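Side-chain contacts in Ara h 8 allergen isoform (Arachis hypogaea, PDB 6V8M), which belongs to the Bet v 1 (PR-10) family, binds several molecules of a naphthalene sulfonate dye here and may take part in plant defence and abscisic acid binding: residues 30-35 with 39-44; 90-95 with 133-138. All coordinates share one frame; numbering follows the deposited sequence.

Overall arrangement
Contacts 1 and 2 lie in series along a single Bet v 1 chain, their centres about 18 Å apart and their nearest atoms about 6 Å apart, without touching. Each centre is about 12 Å from the centre of the chain. Contact 1 packs helix 27-34 against the edge strand 38-45 of the antiparallel sheet; contact 2 ties the loop before strand 95-107 to the long helix 129-152. Bound 8-anilino-1-naphthalene sulfonate connects the two regions: one pocket takes in Ile35 of contact 1 together with Gln137 and Lys138 of contact 2. Other copies meet 39-44 and 133-138 separately, so ligand borders both contacts.

Contact 1 (30-35 with 39-44); sequences LTPKLI and QSIEIV. With 2AN (8-anilino-1-naphthalene sulfonate), chain G.
Ile41 reaches from edge strand 38-45 to Thr31 and Pro32 of helix 27-34, one of the short helices that join the first two strands of the Bet v 1 fold. The helix and strand segments run antiparallel at 174°, their axes 7.7 Å apart at closest approach. CB of Ile41 points to the helix, and its two branches then part. CG1, anti to the carbonyl carbon (chi1 -59°), heads for the helix and comes 4.5 Å from Pro32 CD, while CG2 branches away from these two helix residues. With the chain extended beyond CG1, the tip CD1 does most of the touching: it lies 3.8 Å from Thr31 CB and 4.1 Å from Thr31 CG2, the two side chains meeting at about a right angle. The contact at Thr31 is thus made by carbon, since its OG1 is turned back to hydrogen-bond Gly27 O in the preceding turn.

Pro32 makes a second junction, where its CB rests 3.9 Å from Gln39 O. No hydrogen bond crosses between the segments, and the proline N, which has no bond to the turn before, marks a kink in the helix. Opposite it the strand is irregular too: Gln39 and Ser40 both face Thr57 of strand 53-59, a classic beta bulge.

Further along, the chain turns a corner at Val44 and borders a bound 8-anilino-1-naphthalene sulfonate. Glu42 lies along the edge of its phenyl ring, OE2 3.4 Å from C15; the ligand is also hydrogen-bonded to Lys55. On the naphthalene part, the methyl CG2 of Val44 approaches ring carbon C2 to 3.7 Å.

Contact 2 (90-95 with 133-138); sequences GFQEIL and QDVKQK. With 2AN (8-anilino-1-naphthalene sulfonate), chain D; 2AN (8-anilino-1-naphthalene sulfonate), chain E; 2AN (8-anilino-1-naphthalene sulfonate), chain C; SO4 (sulfate ion), chain I.
The amide of Gln92 meets the carboxylate of Asp134 with the two planes 67° apart, joined by a weak hydrogen bond from NE2 to OD2 of 3.0 Å whose N-H...O angle is only 120°. A bend at chi2 (90°) carries the amide to the helix. Its other atom, OE1, is buried without a polar partner and lies 4.0 Å from C3 of the chain E naphthalene sulfonate, at the rim of that fused ring. Val135 CG2 meets the same rim. Lys138 passes over one face, while the Phe91 ring turns its edge to C3 from the other side of the naphthalene plane.

Lys138 also runs past the face of the chain D naphthalene, so its methylenes fill the angle between two ligands: CD is 3.8 Å from C4 of chain E, and CE 3.5 Å from C6 of chain D. At its end NZ forms salt bridges to Asp134 (OD1 at 2.8 Å) and to Glu60; as hydrogen bonds, both to Asp134 are weak. The carboxylate therefore faces an ammonium group as well as the amide, which would be expected to favour its ionised form. The chain C ligand borders Lys136 on a different side of the helix.

Residues Gln92 to Leu95 form a type I turn, in which the Glu93 N-H donates to sulfate O4 at 2.9 Å; the ion is probably from the crystallisation liquor. Beside the polar pair, Leu95 CD1 approaches Val135 CG2 at 4.4 Å, a loose apolar contact.

This contact joins the loop between strands 80-86 and 95-107 to helix 129-152 beside the ligand-filled pocket. Leu95 and Val135 both pack on Phe119 of strand 110-121; Val135 also touches Phe100 of strand 95-107, and Leu95 reaches Val131, one turn earlier in the helix.

Contact 1 (30-35 with 39-44)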
# COMPACT_ATOMS: atom_id res chain seq x y z
N LEU A 30 11.94 -1.12 -4.53
CA LEU A 30 11.37 -1.58 -5.83
C LEU A 30 10.32 -0.61 -6.35
O LEU A 30 10.24 -0.42 -7.57
CB LEU A 30 10.74 -2.96 -5.64
CG LEU A 30 11.70 -4.13 -5.69
CD1 LEU A 30 10.94 -5.44 -5.54
CD2 LEU A 30 12.50 -4.13 -6.99
N THR A 31 9.48 -0.04 -5.50
CA THR A 31 8.29 0.69 -6.00
C THR A 31 8.71 1.80 -6.96
O THR A 31 8.17 1.88 -8.05
CB THR A 31 7.37 1.15 -4.87
OG1 THR A 31 6.92 -0.05 -4.22
CG2 THR A 31 6.23 1.99 -5.38
N PRO A 32 9.64 2.73 -6.62
CA PRO A 32 9.96 3.80 -7.56
C PRO A 32 10.68 3.31 -8.82
O PRO A 32 10.71 4.02 -9.80
CB PRO A 32 10.83 4.80 -6.76
CG PRO A 32 11.15 4.11 -5.43
CD PRO A 32 10.30 2.86 -5.32
N LYS A 33 11.32 2.14 -8.77
CA LYS A 33 11.97 1.52 -9.94
C LYS A 33 10.92 1.03 -10.93
O LYS A 33 11.21 0.99 -12.12
CB LYS A 33 12.80 0.30 -9.52
CG LYS A 33 14.21 0.62 -9.10
CD LYS A 33 15.08 -0.61 -9.00
CE LYS A 33 16.31 -0.32 -8.17
NZ LYS A 33 17.13 -1.54 -7.99
N LEU A 34 9.75 0.63 -10.42
CA LEU A 34 8.69 -0.01 -11.25
C LEU A 34 7.57 0.97 -11.62
O LEU A 34 6.96 0.74 -12.67
CB LEU A 34 8.15 -1.21 -10.50
CG LEU A 34 9.16 -2.32 -10.24
CD1 LEU A 34 8.54 -3.43 -9.44
CD2 LEU A 34 9.71 -2.86 -11.54
N ILE A 35 7.25 1.96 -10.79
CA ILE A 35 6.12 2.89 -11.10
C ILE A 35 6.75 4.22 -11.48
O ILE A 35 7.25 4.92 -10.60
CB ILE A 35 5.13 3.02 -9.93
CG1 ILE A 35 4.53 1.68 -9.52
CG2 ILE A 35 4.05 4.04 -10.24
CD1 ILE A 35 3.55 1.11 -10.52
N GLN A 39 8.51 9.00 -7.47
CA GLN A 39 9.89 9.52 -7.54
C GLN A 39 10.72 8.94 -6.41
O GLN A 39 11.91 8.59 -6.64
CB GLN A 39 9.91 11.03 -7.45
CG GLN A 39 9.15 11.73 -8.56
CD GLN A 39 9.60 11.31 -9.93
OE1 GLN A 39 10.70 11.64 -10.39
NE2 GLN A 39 8.70 10.62 -10.63
N SER A 40 10.13 8.82 -5.22
CA SER A 40 10.93 8.46 -4.04
C SER A 40 10.05 7.95 -2.93
O SER A 40 8.93 8.42 -2.80
CB SER A 40 11.79 9.61 -3.60
OG SER A 40 11.00 10.76 -3.29
N ILE A 41 10.63 7.04 -2.16
CA ILE A 41 10.09 6.62 -0.85
C ILE A 41 11.22 6.82 0.15
O ILE A 41 12.28 6.21 0.02
CB ILE A 41 9.53 5.19 -0.87
CG1 ILE A 41 8.40 5.07 -1.91
CG2 ILE A 41 9.12 4.79 0.54
CD1 ILE A 41 7.74 3.70 -2.01
N GLU A 42 11.03 7.78 1.04
CA GLU A 42 12.07 8.22 2.01
C GLU A 42 11.58 7.89 3.40
O GLU A 42 10.41 8.16 3.69
CB GLU A 42 12.27 9.72 1.90
CG GLU A 42 12.76 10.19 0.55
CD GLU A 42 12.89 11.70 0.43
OE1 GLU A 42 11.84 12.41 0.28
OE2 GLU A 42 14.05 12.18 0.54
N ILE A 43 12.44 7.30 4.23
CA ILE A 43 12.11 7.02 5.66
C ILE A 43 12.32 8.33 6.43
O ILE A 43 13.46 8.78 6.49
CB ILE A 43 12.98 5.89 6.23
CG1 ILE A 43 12.95 4.63 5.36
CG2 ILE A 43 12.61 5.60 7.68
CD1 ILE A 43 11.55 4.09 5.11
N VAL A 44 11.25 8.90 6.99
CA VAL A 44 11.27 10.15 7.80
C VAL A 44 11.69 9.80 9.23
O VAL A 44 12.53 10.53 9.82
CB VAL A 44 9.88 10.82 7.81
CG1 VAL A 44 9.91 12.07 8.69
CG2 VAL A 44 9.41 11.16 6.41
C1 2AN G . 9.83 15.67 5.11
C2 2AN G . 9.24 14.86 6.03
C3 2AN G . 7.87 14.98 6.34
C4 2AN G . 7.12 15.95 5.75
C5 2AN G . 7.69 16.82 4.80
C6 2AN G . 6.91 17.83 4.18
C7 2AN G . 7.44 18.67 3.27
C8 2AN G . 8.79 18.56 2.90
N 2AN G . 11.20 15.56 4.81
S 2AN G . 11.26 17.55 2.92
C9 2AN G . 9.59 17.62 3.48
C10 2AN G . 9.07 16.70 4.46
C11 2AN G . 12.05 14.44 4.86
C12 2AN G . 12.78 14.17 6.00
C13 2AN G . 13.63 13.07 6.05
C14 2AN G . 13.77 12.26 4.95
C15 2AN G . 13.06 12.53 3.80
C16 2AN G . 12.20 13.62 3.74
O1 2AN G . 11.36 18.55 1.72
O2 2AN G . 11.50 16.25 2.37
O3 2AN G . 12.12 18.02 3.97

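Contact 2 (90-95 with 133-138)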
# COMPACT_ATOMS: atom_id res chain seq x y z
N GLY A 90 -0.32 15.47 -1.75
CA GLY A 90 -0.80 14.48 -2.73
C GLY A 90 -2.09 13.82 -2.31
O GLY A 90 -2.71 13.14 -3.14
N PHE A 91 -2.48 13.99 -1.05
CA PHE A 91 -3.57 13.19 -0.42
C PHE A 91 -4.92 13.86 -0.66
O PHE A 91 -5.01 15.11 -0.55
CB PHE A 91 -3.27 13.00 1.07
CG PHE A 91 -3.98 11.80 1.66
CD1 PHE A 91 -3.94 10.56 1.04
CD2 PHE A 91 -4.66 11.92 2.85
CE1 PHE A 91 -4.55 9.45 1.62
CE2 PHE A 91 -5.31 10.83 3.41
CZ PHE A 91 -5.25 9.59 2.79
N GLN A 92 -5.96 13.07 -0.98
CA GLN A 92 -7.31 13.61 -1.26
C GLN A 92 -7.71 14.52 -0.08
O GLN A 92 -7.54 14.10 1.09
CB GLN A 92 -8.32 12.48 -1.50
CG GLN A 92 -8.27 11.88 -2.91
CD GLN A 92 -7.30 10.72 -3.03
OE1 GLN A 92 -6.43 10.50 -2.18
NE2 GLN A 92 -7.45 9.94 -4.08
N GLU A 93 -8.23 15.71 -0.37
CA GLU A 93 -8.71 16.70 0.64
C GLU A 93 -9.78 16.05 1.56
O GLU A 93 -9.76 16.29 2.77
CB GLU A 93 -9.38 17.90 -0.03
N ILE A 94 -10.65 15.23 0.99
CA ILE A 94 -11.81 14.65 1.74
C ILE A 94 -11.35 13.58 2.75
O ILE A 94 -12.17 13.23 3.63
CB ILE A 94 -12.90 14.13 0.76
CG1 ILE A 94 -14.26 13.95 1.43
CG2 ILE A 94 -12.48 12.85 0.07
CD1 ILE A 94 -14.75 15.19 2.13
N LEU A 95 -10.13 13.05 2.66
CA LEU A 95 -9.66 11.94 3.54
C LEU A 95 -8.85 12.47 4.74
O LEU A 95 -7.97 13.30 4.53
CB LEU A 95 -8.81 10.98 2.71
CG LEU A 95 -9.54 10.26 1.58
CD1 LEU A 95 -8.58 9.42 0.75
CD2 LEU A 95 -10.67 9.40 2.12
N GLN A 133 -12.19 4.41 -5.97
CA GLN A 133 -11.64 3.83 -7.22
C GLN A 133 -10.16 4.20 -7.32
O GLN A 133 -9.38 3.33 -7.71
CB GLN A 133 -12.41 4.29 -8.47
CG GLN A 133 -11.69 3.98 -9.79
CD GLN A 133 -12.51 4.26 -11.03
OE1 GLN A 133 -13.72 4.01 -11.07
NE2 GLN A 133 -11.86 4.76 -12.07
N ASP A 134 -9.82 5.45 -7.02
CA ASP A 134 -8.43 5.96 -7.21
C ASP A 134 -7.50 5.25 -6.21
O ASP A 134 -6.41 4.81 -6.63
CB ASP A 134 -8.38 7.47 -7.07
CG ASP A 134 -6.98 7.98 -7.33
OD1 ASP A 134 -6.56 7.89 -8.51
OD2 ASP A 134 -6.31 8.41 -6.36
N VAL A 135 -7.91 5.11 -4.95
CA VAL A 135 -7.05 4.48 -3.91
C VAL A 135 -6.92 2.99 -4.23
O VAL A 135 -5.83 2.44 -4.09
CB VAL A 135 -7.62 4.74 -2.51
CG1 VAL A 135 -6.92 3.88 -1.47
CG2 VAL A 135 -7.56 6.23 -2.18
N LYS A 136 -7.99 2.36 -4.71
CA LYS A 136 -7.93 0.92 -5.07
C LYS A 136 -7.00 0.74 -6.27
O LYS A 136 -6.17 -0.16 -6.24
CB LYS A 136 -9.32 0.36 -5.30
CG LYS A 136 -9.38 -1.13 -5.56
CD LYS A 136 -10.80 -1.67 -5.38
CE LYS A 136 -10.89 -3.16 -5.14
NZ LYS A 136 -12.33 -3.53 -5.20
N GLN A 137 -7.08 1.64 -7.26
CA GLN A 137 -6.26 1.51 -8.49
C GLN A 137 -4.78 1.67 -8.17
O GLN A 137 -3.98 0.90 -8.72
CB GLN A 137 -6.67 2.51 -9.58
CG GLN A 137 -7.68 1.92 -10.54
CD GLN A 137 -7.49 2.33 -11.98
OE1 GLN A 137 -7.64 3.50 -12.34
NE2 GLN A 137 -7.25 1.34 -12.84
N LYS A 138 -4.43 2.63 -7.31
CA LYS A 138 -3.02 2.83 -6.88
C LYS A 138 -2.52 1.62 -6.09
O LYS A 138 -1.39 1.18 -6.32
CB LYS A 138 -2.87 4.14 -6.10
CG LYS A 138 -3.02 5.37 -6.99
CD LYS A 138 -2.98 6.64 -6.17
CE LYS A 138 -2.68 7.86 -7.01
NZ LYS A 138 -3.80 8.22 -7.90
C1 2AN D . 0.30 4.98 -9.59
C2 2AN D . 0.38 3.99 -8.67
C3 2AN D . 0.58 4.27 -7.32
C4 2AN D . 0.75 5.55 -6.91
C5 2AN D . 0.68 6.62 -7.82
C6 2AN D . 0.82 7.94 -7.36
C7 2AN D . 0.73 8.98 -8.21
C8 2AN D . 0.47 8.77 -9.58
N 2AN D . 0.14 4.65 -10.94
S 2AN D . -0.02 7.39 -11.83
C9 2AN D . 0.37 7.51 -10.10
C10 2AN D . 0.44 6.36 -9.21
C11 2AN D . -0.65 3.63 -11.49
C12 2AN D . -1.78 3.15 -10.85
C13 2AN D . -2.54 2.15 -11.45
C14 2AN D . -2.18 1.65 -12.67
C15 2AN D . -1.06 2.13 -13.31
C16 2AN D . -0.28 3.11 -12.72
O1 2AN D . -1.25 6.65 -11.91
O2 2AN D . -0.02 8.69 -12.39
O3 2AN D . 1.11 6.57 -12.50
C1 2AN E . -1.05 7.57 -2.72
C2 2AN E . -2.13 8.41 -2.69
C3 2AN E . -3.42 7.94 -2.46
C4 2AN E . -3.63 6.60 -2.38
C5 2AN E . -2.56 5.68 -2.41
C6 2AN E . -2.81 4.30 -2.27
C7 2AN E . -1.82 3.40 -2.30
C8 2AN E . -0.49 3.82 -2.41
N 2AN E . 0.22 8.06 -3.05
S 2AN E . 1.55 5.49 -2.50
C9 2AN E . -0.18 5.14 -2.59
C10 2AN E . -1.22 6.14 -2.58
C11 2AN E . 0.56 9.32 -3.59
C12 2AN E . 1.84 9.78 -3.30
C13 2AN E . 2.23 11.04 -3.73
C14 2AN E . 1.38 11.82 -4.47
C15 2AN E . 0.12 11.36 -4.78
C16 2AN E . -0.30 10.12 -4.34
O1 2AN E . 1.68 6.55 -1.55
O2 2AN E . 2.24 4.28 -2.17
O3 2AN E . 2.04 6.01 -3.87
C1 2AN C . -5.99 -3.76 -1.90
C2 2AN C . -5.32 -2.97 -1.01
C3 2AN C . -3.93 -3.06 -0.84
C4 2AN C . -3.23 -3.95 -1.58
C5 2AN C . -3.87 -4.79 -2.52
C6 2AN C . -3.10 -5.71 -3.26
C7 2AN C . -3.65 -6.54 -4.16
C8 2AN C . -5.03 -6.50 -4.39
N 2AN C . -7.40 -3.66 -2.01
S 2AN C . -7.53 -5.73 -4.16
C9 2AN C . -5.83 -5.63 -3.70
C10 2AN C . -5.29 -4.72 -2.71
C11 2AN C . -8.23 -2.53 -1.84
C12 2AN C . -7.72 -1.25 -2.00
C13 2AN C . -8.54 -0.15 -1.82
C14 2AN C . -9.87 -0.31 -1.50
C15 2AN C . -10.39 -1.58 -1.36
C16 2AN C . -9.57 -2.69 -1.52
O1 2AN C . -7.98 -4.44 -4.54
O2 2AN C . -8.31 -6.14 -2.93
O3 2AN C . -7.61 -6.76 -5.15
S SO4 I . -8.62 16.51 -4.01
O1 SO4 I . -9.59 17.38 -4.63
O2 SO4 I . -9.27 15.29 -3.59
O3 SO4 I . -7.58 16.20 -4.95
O4 SO4 I . -8.05 17.16 -2.86